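Local coordinates for putative epoxide hydrolase protein (Klebsiella pneumoniae subsp. pneumoniae, PDB 5BOV) that is a putative epoxide hydrolase of the alpha/beta hydrolase fold that probably hydrolyses a substrate not yet established, at residues Gly6-Ile11 with Gly22-Gly27; Asp18-Tyr23 with Thr71-Ser76; Tyr42-Tyr47 with Val61-Leu66; Asn82-Ala87 with Ala228-Tyr233; Thr115-Ala120 with Gly135-Ser140. All blocks are in the same frame, centred on the assembly; numbering follows the deposited sequence.

Contact 1 of 5, residues Gly6-Ile11 with Gly22-Gly27; sequences GAFDKI and GYVDIG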
# COMPACT_ATOMS: atom_id res chain seq x y z
N GLY A 6 -19.44 -10.99 10.68
CA GLY A 6 -18.34 -11.76 10.14
C GLY A 6 -17.95 -11.32 8.75
O GLY A 6 -17.22 -12.05 8.06
N ALA A 7 -18.47 -10.19 8.26
CA ALA A 7 -18.37 -10.01 6.78
C ALA A 7 -16.96 -9.82 6.29
O ALA A 7 -16.62 -10.18 5.15
CB ALA A 7 -19.19 -8.77 6.32
N PHE A 8 -16.18 -9.14 7.13
CA PHE A 8 -14.79 -8.82 6.72
C PHE A 8 -13.95 -10.06 6.74
O PHE A 8 -12.88 -10.06 6.11
CB PHE A 8 -14.19 -7.78 7.67
CG PHE A 8 -12.94 -7.16 7.14
CD1 PHE A 8 -12.99 -6.12 6.21
CD2 PHE A 8 -11.70 -7.66 7.53
CE1 PHE A 8 -11.84 -5.58 5.68
CE2 PHE A 8 -10.58 -7.11 6.98
CZ PHE A 8 -10.66 -6.09 6.06
N ASP A 9 -14.39 -11.15 7.36
CA ASP A 9 -13.69 -12.40 7.30
C ASP A 9 -14.07 -13.35 6.14
O ASP A 9 -13.51 -14.45 6.07
CB ASP A 9 -13.75 -13.11 8.63
CG ASP A 9 -12.95 -12.38 9.72
OD1 ASP A 9 -11.99 -11.64 9.40
OD2 ASP A 9 -13.38 -12.55 10.90
N LYS A 10 -14.92 -12.92 5.21
CA LYS A 10 -15.25 -13.71 4.05
C LYS A 10 -14.32 -13.23 2.94
O LYS A 10 -14.47 -12.16 2.46
CB LYS A 10 -16.73 -13.57 3.69
CG LYS A 10 -17.59 -14.23 4.74
CD LYS A 10 -19.08 -13.95 4.48
CE LYS A 10 -19.92 -14.85 5.37
NZ LYS A 10 -20.04 -14.22 6.72
N ILE A 11 -13.31 -14.03 2.66
CA ILE A 11 -12.31 -13.71 1.66
C ILE A 11 -12.70 -14.29 0.32
O ILE A 11 -12.98 -15.47 0.20
CB ILE A 11 -10.94 -14.25 2.03
CG1 ILE A 11 -10.58 -13.77 3.45
CG2 ILE A 11 -9.91 -13.77 1.05
CD1 ILE A 11 -10.65 -12.27 3.65
N GLY A 22 -6.75 -12.52 -3.51
CA GLY A 22 -7.63 -12.62 -2.36
C GLY A 22 -8.10 -11.25 -1.87
O GLY A 22 -7.30 -10.35 -1.74
N TYR A 23 -9.41 -11.07 -1.66
CA TYR A 23 -9.97 -9.75 -1.32
C TYR A 23 -11.25 -9.83 -0.55
O TYR A 23 -12.04 -10.75 -0.71
CB TYR A 23 -10.13 -8.87 -2.57
CG TYR A 23 -11.16 -9.40 -3.54
CD1 TYR A 23 -10.91 -10.51 -4.35
CD2 TYR A 23 -12.39 -8.81 -3.63
CE1 TYR A 23 -11.89 -11.05 -5.17
CE2 TYR A 23 -13.40 -9.32 -4.48
CZ TYR A 23 -13.14 -10.41 -5.24
OH TYR A 23 -14.09 -10.94 -6.05
N VAL A 24 -11.50 -8.82 0.28
CA VAL A 24 -12.82 -8.56 0.85
C VAL A 24 -13.60 -7.66 -0.08
O VAL A 24 -13.05 -6.80 -0.75
CB VAL A 24 -12.64 -7.83 2.18
CG1 VAL A 24 -13.95 -7.42 2.78
CG2 VAL A 24 -11.87 -8.68 3.14
N ASP A 25 -14.89 -7.96 -0.19
CA ASP A 25 -15.82 -7.16 -1.02
C ASP A 25 -17.12 -7.02 -0.24
O ASP A 25 -17.88 -7.97 -0.16
CB ASP A 25 -16.03 -7.88 -2.36
CG ASP A 25 -16.92 -7.14 -3.32
OD1 ASP A 25 -17.47 -6.08 -2.98
OD2 ASP A 25 -17.03 -7.66 -4.46
N ILE A 26 -17.32 -5.86 0.36
CA ILE A 26 -18.45 -5.63 1.24
C ILE A 26 -19.16 -4.34 0.86
O ILE A 26 -18.68 -3.49 0.07
CB ILE A 26 -18.09 -5.59 2.69
CG1 ILE A 26 -17.03 -4.50 2.98
CG2 ILE A 26 -17.67 -7.00 3.11
CD1 ILE A 26 -16.74 -4.41 4.46
N GLY A 27 -20.39 -4.20 1.36
CA GLY A 27 -21.19 -3.05 1.03
C GLY A 27 -22.13 -3.27 -0.13
O GLY A 27 -22.11 -4.30 -0.80
O HOH W 1 -15.97 -10.38 1.21
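Val-24 sets its two methyls against the ring of Phe-8. CG2 stands over the ring centre, 4.0 Å from the centroid and 11° off the normal, a CH-pi contact, while CG1 reaches the rim at CD1. The valine places CG1 anti to its backbone N (chi1 175°), which leaves CG2 beside that N, between the ring and Ile-11; CD1 of Ile-11 meets Val-24 CG2 at 3.8 Å. Val-24 CG2 also lies 3.4 Å from Phe-8 O. Farther along, Ile-26 CG2 packs on Ala-7 CB at 4.0 Å, and Ile-26 CD1 lies at the edge of the Phe-8 ring, near its plane. A short 3-10 turn, residues 7-9, thus lies against strand 19-26 of the alpha/beta hydrolase sheet, just before the chain enters the edge strand 12-16. No direct hydrogen bond joins the two segments. Instead a water donates to Lys-10 O at 2.6 Å and accepts from Asp-25 N at 3.0 Å. Within the turn, Lys-10 N bonds to Ala-7 O. Beyond this shell, Ala-51 of helix 50-56 touches both Phe-8 and Ile-26, and the ammonium of Lys-10 forms a salt bridge with Asp-4.

Contact 2 of 5, residues Asp18-Tyr23 with Thr71-Ser76; sequences DLNIGY and TTRFLS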
# COMPACT_ATOMS: atom_id res chain seq x y z
N ASP A 18 -1.66 -11.80 -13.63
CA ASP A 18 -0.81 -12.92 -13.24
C ASP A 18 -1.15 -13.54 -11.90
O ASP A 18 -0.46 -14.51 -11.47
CB ASP A 18 0.65 -12.42 -13.20
CG ASP A 18 1.21 -12.11 -14.58
OD1 ASP A 18 0.71 -12.61 -15.59
OD2 ASP A 18 2.29 -11.43 -14.62
N LEU A 19 -2.19 -13.02 -11.23
CA LEU A 19 -2.54 -13.47 -9.89
C LEU A 19 -3.91 -14.08 -9.76
O LEU A 19 -4.79 -13.83 -10.58
CB LEU A 19 -2.52 -12.21 -9.01
CG LEU A 19 -1.23 -11.41 -8.97
CD1 LEU A 19 -1.41 -10.18 -8.08
CD2 LEU A 19 -0.05 -12.25 -8.43
N ASN A 20 -4.07 -14.83 -8.70
CA ASN A 20 -5.39 -15.06 -8.11
C ASN A 20 -5.40 -14.19 -6.83
O ASN A 20 -4.65 -14.47 -5.92
CB ASN A 20 -5.59 -16.55 -7.85
CG ASN A 20 -6.70 -16.88 -6.85
OD1 ASN A 20 -7.55 -16.09 -6.47
ND2 ASN A 20 -6.57 -18.09 -6.30
N ILE A 21 -6.19 -13.14 -6.86
CA ILE A 21 -6.17 -12.16 -5.83
C ILE A 21 -7.19 -12.53 -4.79
O ILE A 21 -8.37 -12.78 -5.11
CB ILE A 21 -6.46 -10.75 -6.40
CG1 ILE A 21 -5.26 -10.30 -7.23
CG2 ILE A 21 -6.66 -9.73 -5.25
CD1 ILE A 21 -5.42 -8.96 -7.96
N GLY A 22 -6.75 -12.52 -3.51
CA GLY A 22 -7.63 -12.62 -2.36
C GLY A 22 -8.10 -11.25 -1.87
O GLY A 22 -7.30 -10.35 -1.74
N TYR A 23 -9.41 -11.07 -1.66
CA TYR A 23 -9.97 -9.75 -1.32
C TYR A 23 -11.25 -9.83 -0.55
O TYR A 23 -12.04 -10.75 -0.71
CB TYR A 23 -10.13 -8.87 -2.57
CG TYR A 23 -11.16 -9.40 -3.54
CD1 TYR A 23 -10.91 -10.51 -4.35
CD2 TYR A 23 -12.39 -8.81 -3.63
CE1 TYR A 23 -11.89 -11.05 -5.17
CE2 TYR A 23 -13.40 -9.32 -4.48
CZ TYR A 23 -13.14 -10.41 -5.24
OH TYR A 23 -14.09 -10.94 -6.05
N THR A 71 -3.95 -14.64 0.94
CA THR A 71 -4.37 -15.62 -0.05
C THR A 71 -4.21 -15.13 -1.51
O THR A 71 -4.75 -15.77 -2.45
CB THR A 71 -5.85 -16.00 0.21
OG1 THR A 71 -6.67 -14.84 0.05
CG2 THR A 71 -6.02 -16.64 1.54
N THR A 72 -3.50 -14.03 -1.74
CA THR A 72 -3.15 -13.68 -3.06
C THR A 72 -2.00 -14.59 -3.53
O THR A 72 -1.00 -14.69 -2.83
CB THR A 72 -2.78 -12.21 -3.18
OG1 THR A 72 -4.03 -11.48 -3.11
CG2 THR A 72 -2.10 -11.91 -4.54
N ARG A 73 -2.11 -15.17 -4.73
CA ARG A 73 -1.09 -16.12 -5.19
C ARG A 73 -0.80 -15.88 -6.67
O ARG A 73 -1.63 -15.31 -7.38
CB ARG A 73 -1.52 -17.61 -4.93
CG ARG A 73 -2.76 -18.02 -5.64
CD ARG A 73 -3.14 -19.48 -5.34
NE ARG A 73 -4.26 -19.99 -6.15
CZ ARG A 73 -4.32 -20.10 -7.49
NH1 ARG A 73 -3.30 -19.79 -8.29
NH2 ARG A 73 -5.44 -20.56 -8.04
N PHE A 74 0.38 -16.25 -7.09
CA PHE A 74 0.70 -16.25 -8.52
C PHE A 74 0.02 -17.47 -9.17
O PHE A 74 0.10 -18.58 -8.66
CB PHE A 74 2.20 -16.28 -8.74
CG PHE A 74 2.86 -14.96 -8.45
CD1 PHE A 74 3.23 -14.61 -7.17
CD2 PHE A 74 3.09 -14.04 -9.47
CE1 PHE A 74 3.83 -13.39 -6.91
CE2 PHE A 74 3.68 -12.79 -9.21
CZ PHE A 74 3.99 -12.45 -7.94
N LEU A 75 -0.52 -17.26 -10.36
CA LEU A 75 -1.14 -18.35 -11.12
C LEU A 75 -0.13 -19.37 -11.60
O LEU A 75 -0.46 -20.57 -11.71
CB LEU A 75 -1.90 -17.76 -12.29
CG LEU A 75 -3.04 -16.82 -11.90
CD1 LEU A 75 -3.49 -16.03 -13.09
CD2 LEU A 75 -4.21 -17.57 -11.27
N SER A 76 1.09 -18.92 -11.90
CA SER A 76 2.15 -19.78 -12.50
C SER A 76 3.40 -19.71 -11.67
O SER A 76 3.88 -18.60 -11.34
CB SER A 76 2.39 -19.34 -13.93
OG SER A 76 3.59 -19.93 -14.44
O HOH W 2 1.33 -16.10 -12.82
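Asn-20 and Arg-73 form the antiparallel hydrogen-bonded pair of this contact: Asn-20 N donates to Arg-73 O at 2.8 Å, and Arg-73 N returns a bond to Asn-20 O at 2.9 Å. On one side of the pair, Leu-75 N gives an almost straight bond to Asp-18 O (3.0 Å, 178° at the hydrogen). A water also donates to that carbonyl and accepts from Ser-76 N, so Asp-18 O has two donors. On the other side the backbone pattern gives way to a side chain. Thr-72 OG1, anti to the carbonyl carbon and beside its own backbone N (chi1 -74°), accepts from Gly-22 N at 2.9 Å; this hydroxyl is also hydrogen-bonded to Tyr-65 O. The Asn-20 amide nitrogen and the Arg-73 guanidinium come close, but both are donors and no hydrogen bond joins them; each side chain is modelled in two positions, so their placing is doubtful. Asp-18 OD2 makes a salt bridge with Lys-229. Leu-19 and Phe-74, a non-hydrogen-bonded pair, add a CH-pi contact, with Leu-19 CD2 3.8 Å from the ring centroid. The pairing joins strands 19-26 and 59-74 of the mixed sheet; strand 12-16 flanks the first strand, and helix 85-98 packs on Leu-19 and Ile-21.

Contact 3 of 5, residues Tyr42-Tyr47 with Val61-Leu66; sequences YDIQSY and VIVPYL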
# COMPACT_ATOMS: atom_id res chain seq x y z
N TYR A 42 2.18 -5.15 6.52
CA TYR A 42 0.81 -5.12 7.06
C TYR A 42 -0.08 -5.92 6.16
O TYR A 42 0.40 -6.57 5.19
CB TYR A 42 0.33 -3.69 7.22
CG TYR A 42 1.30 -2.83 8.03
CD1 TYR A 42 1.13 -2.72 9.38
CD2 TYR A 42 2.29 -2.07 7.44
CE1 TYR A 42 1.99 -1.93 10.16
CE2 TYR A 42 3.11 -1.27 8.17
CZ TYR A 42 2.97 -1.19 9.52
OH TYR A 42 3.82 -0.38 10.23
N ASP A 43 -1.39 -5.92 6.40
CA ASP A 43 -2.28 -6.62 5.47
C ASP A 43 -3.69 -6.01 5.48
O ASP A 43 -3.85 -4.90 5.99
CB ASP A 43 -2.31 -8.14 5.71
CG ASP A 43 -3.17 -8.54 6.88
OD1 ASP A 43 -3.54 -7.69 7.70
OD2 ASP A 43 -3.33 -9.78 7.00
N ILE A 44 -4.67 -6.73 4.94
CA ILE A 44 -6.03 -6.23 4.86
C ILE A 44 -6.63 -5.84 6.22
O ILE A 44 -7.59 -5.07 6.32
CB ILE A 44 -6.97 -7.23 4.14
CG1 ILE A 44 -7.11 -8.53 4.90
CG2 ILE A 44 -6.46 -7.43 2.70
CD1 ILE A 44 -8.19 -9.41 4.37
N GLN A 45 -6.11 -6.42 7.33
CA GLN A 45 -6.64 -6.06 8.63
C GLN A 45 -6.47 -4.60 8.98
O GLN A 45 -7.12 -4.06 9.88
CB GLN A 45 -6.05 -6.94 9.75
CG GLN A 45 -6.26 -8.44 9.57
CD GLN A 45 -7.70 -8.87 9.26
OE1 GLN A 45 -7.88 -9.81 8.41
NE2 GLN A 45 -8.63 -8.32 9.88
N SER A 46 -5.58 -3.91 8.26
CA SER A 46 -5.44 -2.48 8.40
C SER A 46 -6.80 -1.74 8.14
O SER A 46 -6.99 -0.65 8.68
CB SER A 46 -4.45 -1.95 7.37
OG SER A 46 -3.13 -2.44 7.57
N TYR A 47 -7.70 -2.40 7.40
CA TYR A 47 -8.98 -1.86 7.05
C TYR A 47 -10.13 -2.63 7.63
O TYR A 47 -11.27 -2.37 7.25
CB TYR A 47 -9.08 -1.79 5.53
CG TYR A 47 -7.96 -0.95 4.91
CD1 TYR A 47 -7.96 0.44 5.05
CD2 TYR A 47 -6.90 -1.54 4.23
CE1 TYR A 47 -7.01 1.23 4.46
CE2 TYR A 47 -5.88 -0.76 3.67
CZ TYR A 47 -5.92 0.61 3.79
OH TYR A 47 -4.97 1.41 3.20
N VAL A 61 -16.89 -1.61 -0.84
CA VAL A 61 -15.47 -1.58 -0.42
C VAL A 61 -14.74 -2.88 -0.79
O VAL A 61 -15.16 -4.00 -0.43
CB VAL A 61 -15.37 -1.34 1.09
CG1 VAL A 61 -13.94 -1.05 1.47
CG2 VAL A 61 -16.27 -0.19 1.47
N ILE A 62 -13.64 -2.72 -1.52
CA ILE A 62 -12.76 -3.81 -1.93
C ILE A 62 -11.45 -3.69 -1.20
O ILE A 62 -10.81 -2.60 -1.23
CB ILE A 62 -12.47 -3.72 -3.45
CG1 ILE A 62 -13.74 -3.64 -4.31
CG2 ILE A 62 -11.54 -4.85 -3.89
CD1 ILE A 62 -14.53 -4.86 -4.20
N VAL A 63 -11.04 -4.77 -0.53
CA VAL A 63 -9.77 -4.74 0.23
C VAL A 63 -8.91 -5.97 -0.13
O VAL A 63 -9.17 -7.07 0.39
CB VAL A 63 -10.00 -4.70 1.75
CG1 VAL A 63 -8.71 -4.35 2.47
CG2 VAL A 63 -11.09 -3.71 2.14
N PRO A 64 -7.97 -5.82 -1.08
CA PRO A 64 -7.19 -6.93 -1.52
C PRO A 64 -5.91 -7.14 -0.81
O PRO A 64 -5.27 -6.17 -0.39
CB PRO A 64 -6.91 -6.57 -2.99
CG PRO A 64 -6.76 -5.07 -2.96
CD PRO A 64 -7.71 -4.61 -1.91
N TYR A 65 -5.49 -8.40 -0.72
CA TYR A 65 -4.10 -8.69 -0.36
C TYR A 65 -3.23 -8.36 -1.56
O TYR A 65 -3.49 -8.80 -2.71
CB TYR A 65 -3.88 -10.15 -0.01
CG TYR A 65 -4.48 -10.66 1.26
CD1 TYR A 65 -3.97 -10.27 2.49
CD2 TYR A 65 -5.55 -11.56 1.25
CE1 TYR A 65 -4.43 -10.83 3.68
CE2 TYR A 65 -6.09 -12.06 2.43
CZ TYR A 65 -5.50 -11.72 3.65
OH TYR A 65 -5.99 -12.21 4.82
N LEU A 66 -2.17 -7.59 -1.37
CA LEU A 66 -1.18 -7.37 -2.41
C LEU A 66 -0.41 -8.71 -2.74
O LEU A 66 -0.41 -9.62 -1.95
CB LEU A 66 -0.19 -6.30 -2.00
CG LEU A 66 -0.78 -4.88 -1.76
CD1 LEU A 66 0.39 -3.99 -1.36
CD2 LEU A 66 -1.47 -4.35 -2.98
O HOH W 3 -5.55 -11.19 7.23
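Ile-44 lies across the ring of Tyr-65, its branches spread over one face. CG2 stands 3.8 Å above the plane, offset toward the rim, in a CH-pi contact; CD1 reaches the phenol end, 3.6 Å from Tyr-65 CZ. Ile-44 CG1 sits between the backbone N and the carbonyl carbon (chi1 64°), leaving Ile-44 CG2 anti to the carbonyl carbon, where it also approaches Pro-64 O at 3.5 Å. Asp-43 runs alongside Tyr-65, pointing the same way, with OD2 in the ring plane at the edge, 3.7 Å from CE1. The carboxylate is turned 55° from the ring. Residues 44-46 form a 3-10 segment in the loop between strand 32-37 and helix 50-56, part of the beta-alpha-beta framework of the alpha/beta hydrolase fold, and it packs here on strand 59-74. An Asx turn opens the segment: Gln-45 N donates to Asp-43 OD1 from above the carboxylate plane, and Thr-200 also bonds this oxygen. One water donates to Asp-43 OD2 at 2.6 Å and to Gln-45 OE1, and accepts from Tyr-65 OH at 2.7 Å. Val-63 CG1 touches both Ile-44 CB and Tyr-47 CD2, 3.8 Å from each. Tyr-47 OH is hydrogen-bonded to Leu-37 O.

Contact 4 of 5, residues Asn82-Ala87 with Ala228-Tyr233; sequences NGQPSA and AKYAGY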
# COMPACT_ATOMS: atom_id res chain seq x y z
N ASN A 82 8.04 -10.55 -8.41
CA ASN A 82 8.57 -9.21 -8.68
C ASN A 82 7.82 -8.18 -7.84
O ASN A 82 6.59 -8.04 -7.97
CB ASN A 82 8.42 -8.96 -10.18
CG ASN A 82 8.87 -7.56 -10.62
OD1 ASN A 82 9.48 -6.80 -9.88
ND2 ASN A 82 8.54 -7.25 -11.84
N GLY A 83 8.60 -7.45 -7.00
CA GLY A 83 8.07 -6.34 -6.21
C GLY A 83 8.27 -4.94 -6.75
O GLY A 83 8.06 -3.94 -6.03
N GLN A 84 8.49 -4.78 -8.06
CA GLN A 84 8.68 -3.41 -8.56
C GLN A 84 7.34 -2.63 -8.54
O GLN A 84 6.24 -3.25 -8.61
CB GLN A 84 9.20 -3.42 -10.00
CG GLN A 84 8.24 -3.80 -11.08
CD GLN A 84 8.93 -3.81 -12.44
OE1 GLN A 84 9.29 -4.88 -12.99
NE2 GLN A 84 9.11 -2.61 -13.01
N PRO A 85 7.39 -1.33 -8.45
CA PRO A 85 6.17 -0.59 -8.13
C PRO A 85 5.06 -0.73 -9.14
O PRO A 85 3.87 -0.91 -8.75
CB PRO A 85 6.65 0.87 -8.01
CG PRO A 85 8.10 0.77 -7.60
CD PRO A 85 8.57 -0.45 -8.36
N SER A 86 5.36 -0.66 -10.44
CA SER A 86 4.29 -0.67 -11.39
C SER A 86 3.60 -2.04 -11.51
O SER A 86 2.47 -2.13 -12.01
CB SER A 86 4.73 -0.17 -12.77
OG SER A 86 5.77 -1.02 -13.30
N ALA A 87 4.26 -3.10 -11.06
CA ALA A 87 3.66 -4.44 -11.09
C ALA A 87 2.44 -4.48 -10.17
O ALA A 87 1.39 -5.02 -10.55
CB ALA A 87 4.68 -5.51 -10.75
N ALA A 228 10.48 -6.65 -18.44
CA ALA A 228 10.30 -5.90 -19.66
C ALA A 228 8.90 -5.37 -19.86
O ALA A 228 8.70 -4.22 -20.31
CB ALA A 228 10.73 -6.77 -20.85
N LYS A 229 7.89 -6.14 -19.47
CA LYS A 229 6.53 -5.68 -19.65
C LYS A 229 6.09 -4.49 -18.76
O LYS A 229 5.04 -3.90 -19.00
CB LYS A 229 5.51 -6.83 -19.49
CG LYS A 229 5.41 -7.45 -18.12
CD LYS A 229 4.47 -8.63 -18.20
CE LYS A 229 4.12 -9.17 -16.86
NZ LYS A 229 3.32 -10.43 -17.06
N TYR A 230 6.91 -4.18 -17.73
CA TYR A 230 6.64 -3.04 -16.89
C TYR A 230 7.57 -1.86 -17.18
O TYR A 230 7.43 -0.82 -16.53
CB TYR A 230 6.73 -3.46 -15.44
CG TYR A 230 5.73 -4.56 -15.08
CD1 TYR A 230 4.39 -4.38 -15.30
CD2 TYR A 230 6.14 -5.71 -14.44
CE1 TYR A 230 3.44 -5.38 -14.92
CE2 TYR A 230 5.21 -6.70 -14.08
CZ TYR A 230 3.88 -6.53 -14.35
OH TYR A 230 2.94 -7.51 -14.01
N ALA A 231 8.48 -2.02 -18.16
CA ALA A 231 9.52 -1.00 -18.31
C ALA A 231 8.92 0.31 -18.81
O ALA A 231 9.40 1.41 -18.43
CB ALA A 231 10.62 -1.54 -19.28
N GLY A 232 7.90 0.24 -19.64
CA GLY A 232 7.21 1.44 -20.14
C GLY A 232 6.58 2.24 -18.98
O GLY A 232 6.72 3.50 -18.91
N TYR A 233 5.92 1.53 -18.08
CA TYR A 233 5.36 2.22 -16.94
C TYR A 233 6.44 2.86 -16.11
O TYR A 233 6.26 3.98 -15.66
CB TYR A 233 4.61 1.23 -16.07
CG TYR A 233 3.50 0.47 -16.78
CD1 TYR A 233 2.71 1.05 -17.74
CD2 TYR A 233 3.17 -0.82 -16.34
CE1 TYR A 233 1.63 0.33 -18.36
CE2 TYR A 233 2.10 -1.53 -16.93
CZ TYR A 233 1.36 -0.96 -17.92
OH TYR A 233 0.29 -1.66 -18.46
O HOH W 4 0.42 -7.20 -12.92
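Tyr-230 meets four residues of segment 82-87. One face of its ring carries CG of the preceding Lys-229 over the centre, the opposite face Ala-87: Ala-87 CA makes a CH-pi contact, 3.9 Å from the centroid and offset toward the rim, and Ala-87 CB touches Tyr-230 CE2 at 3.6 Å. Gln-84 OE1 comes to the ring edge near CD2, its amide plane 70° from the ring, and Gln-84 NE2 lies 3.5 Å from Tyr-230 CB. Ser-86 OG, between its backbone N and carbonyl carbon (chi1 61°), also approaches Tyr-230 CB, at 3.4 Å. This polar group is held partly within the segment and partly by Glu-227, which bonds both Asn-82 ND2 and Gln-84 OE1. Asn-82 ND2 donates in plane to a lone pair of Gln-84 OE1 (2.7 Å, 174°), and Asn-82 OD1 accepts from Gln-84 N in an Asx turn. Gln-84 is the N-cap residue of helix 85-98. The packing joins the first turn of that helix to the entry of helix 231-238, two helices of the alpha/beta hydrolase fold. The Tyr-230 hydroxyl is hydrogen-bonded to a water at 2.8 Å. Then comes Tyr-233, on the second helix, whose CB packs against Ser-86 CB at 3.6 Å; its ring stands edge-to-face with Trp-123. Glu-234, the next residue, takes hydrogen bonds from both Ser-86 OG and Gln-84 NE2.

Contact 5 of 5, residues Thr115-Ala120 with Gly135-Ser140; sequences TADIVA and GYLISS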
# COMPACT_ATOMS: atom_id res chain seq x y z
N THR A 115 1.15 2.38 -4.67
CA THR A 115 0.42 1.69 -5.68
C THR A 115 -0.81 2.54 -6.14
O THR A 115 -1.01 2.72 -7.34
CB THR A 115 -0.09 0.32 -5.15
OG1 THR A 115 1.04 -0.51 -4.80
CG2 THR A 115 -0.88 -0.38 -6.15
N ALA A 116 -1.54 3.11 -5.19
CA ALA A 116 -2.67 3.97 -5.56
C ALA A 116 -2.21 5.23 -6.30
O ALA A 116 -2.87 5.64 -7.25
CB ALA A 116 -3.42 4.40 -4.29
N ASP A 117 -1.08 5.82 -5.88
CA ASP A 117 -0.49 6.94 -6.51
C ASP A 117 -0.23 6.59 -8.03
O ASP A 117 -0.52 7.42 -8.91
CB ASP A 117 0.81 7.37 -5.90
CG ASP A 117 0.67 7.97 -4.52
OD1 ASP A 117 -0.46 8.19 -4.03
OD2 ASP A 117 1.75 8.08 -3.91
N ILE A 118 0.39 5.44 -8.27
CA ILE A 118 0.70 5.03 -9.61
C ILE A 118 -0.58 4.84 -10.45
O ILE A 118 -0.60 5.30 -11.62
CB ILE A 118 1.57 3.76 -9.63
CG1 ILE A 118 2.92 4.07 -9.06
CG2 ILE A 118 1.72 3.19 -11.09
CD1 ILE A 118 3.74 2.83 -8.72
N VAL A 119 -1.59 4.19 -9.91
CA VAL A 119 -2.83 4.03 -10.66
C VAL A 119 -3.39 5.40 -11.03
O VAL A 119 -3.80 5.63 -12.18
CB VAL A 119 -3.87 3.18 -9.94
CG1 VAL A 119 -5.08 3.01 -10.75
CG2 VAL A 119 -3.27 1.83 -9.67
N ALA A 120 -3.38 6.35 -10.07
CA ALA A 120 -3.89 7.64 -10.34
C ALA A 120 -3.09 8.41 -11.36
O ALA A 120 -3.64 9.20 -12.13
CB ALA A 120 -3.99 8.42 -9.01
N GLY A 135 1.78 11.27 1.32
CA GLY A 135 1.95 12.11 0.18
C GLY A 135 2.24 11.36 -1.11
O GLY A 135 1.55 10.45 -1.49
N TYR A 136 3.22 11.89 -1.84
CA TYR A 136 3.52 11.41 -3.19
C TYR A 136 4.67 10.42 -3.02
O TYR A 136 5.82 10.81 -2.73
CB TYR A 136 3.95 12.57 -4.09
CG TYR A 136 4.22 12.19 -5.54
CD1 TYR A 136 3.18 12.20 -6.48
CD2 TYR A 136 5.50 11.92 -5.97
CE1 TYR A 136 3.41 11.91 -7.81
CE2 TYR A 136 5.75 11.64 -7.32
CZ TYR A 136 4.72 11.65 -8.23
OH TYR A 136 5.00 11.33 -9.55
N LEU A 137 4.40 9.15 -3.26
CA LEU A 137 5.36 8.08 -3.00
C LEU A 137 5.90 7.39 -4.25
O LEU A 137 6.61 6.43 -4.11
CB LEU A 137 4.75 7.04 -2.07
CG LEU A 137 4.42 7.54 -0.67
CD1 LEU A 137 4.10 6.42 0.27
CD2 LEU A 137 5.53 8.39 -0.13
N ILE A 138 5.66 7.96 -5.42
CA ILE A 138 6.24 7.49 -6.63
C ILE A 138 7.72 7.94 -6.63
O ILE A 138 8.00 9.14 -6.44
CB ILE A 138 5.52 8.08 -7.84
CG1 ILE A 138 4.11 7.48 -7.95
CG2 ILE A 138 6.27 7.76 -9.15
CD1 ILE A 138 3.21 8.15 -8.92
N SER A 139 8.61 7.03 -7.01
CA SER A 139 9.99 7.44 -7.20
C SER A 139 10.58 6.57 -8.30
O SER A 139 9.87 6.02 -9.16
CB SER A 139 10.74 7.25 -5.89
OG SER A 139 12.01 7.90 -5.93
N SER A 140 11.91 6.52 -8.38
CA SER A 140 12.56 5.87 -9.49
C SER A 140 13.83 5.19 -8.97
O SER A 140 14.28 5.52 -7.87
CB SER A 140 12.98 6.86 -10.57
OG SER A 140 14.03 7.73 -10.13
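The carboxylate of Asp-117 is the flat group that crosses this contact, and its OD2 meets the backbone of segment 135-140. Leu-137 N donates to Asp-117 OD2 at 2.9 Å, with 163° at the hydrogen, approaching nearly along the C-O axis of the carboxylate. Asp-117 CG lies anti to the carbonyl carbon (chi1 -69°), toward the loop. Gly-135 O lies 3.4 Å from Asp-117 OD2; both are acceptors, and no hydrogen bond joins them. Ser-132 OG is within hydrogen-bonding reach of both Asp-117 OD1 and Gly-135 O, its single proton shared or serving one at a time. The Leu-137 N-H would partly offset the charge on OD2. The other flat group, the Tyr-136 ring, makes a cation-pi contact with Lys-268, and its OH bonds Pro-241 O. Beside the hydrogen bond the contact turns apolar. Ile-138 CG1 packs on Ile-118 CG1 at 3.8 Å and on Asp-117 CB at 3.9 Å, while Ile-138 CD1 rests near Asp-117 O. In the fold, an aspartate on helix 111-122, which follows a sequence pattern consistent with a nucleophile elbow, holds the loop that leads from strand 127-133 to helix 141-144. Asp-117 also touches Leu-130 of that strand; Ile-118 leans on Pro-85 and Ala-89 of helix 85-98, and Leu-237 of helix 231-238 packs against both isoleucines.

In the fold
Contacts 1, 2 and 3 gather on neighbouring strands 19-26 and 59-74 of the mixed sheet: contacts 1 and 2 share Gly-22 and Tyr-23, and contact 3, about 10 Å from contact 1 between centres, is nested in the chain loop closed by contact 2. Contacts 4 and 5 lie among the helices; contact 5 is nested inside the long loop closed by contact 4, and the two touch, their centres about 13 Å apart. Contacts 2 and 4 touch as well, which ties the sheet group to the helical one. Contacts 1 and 5, about 26 Å apart between centres, lie on opposite sides of the chain's centre, so the set spans the alpha/beta hydrolase fold.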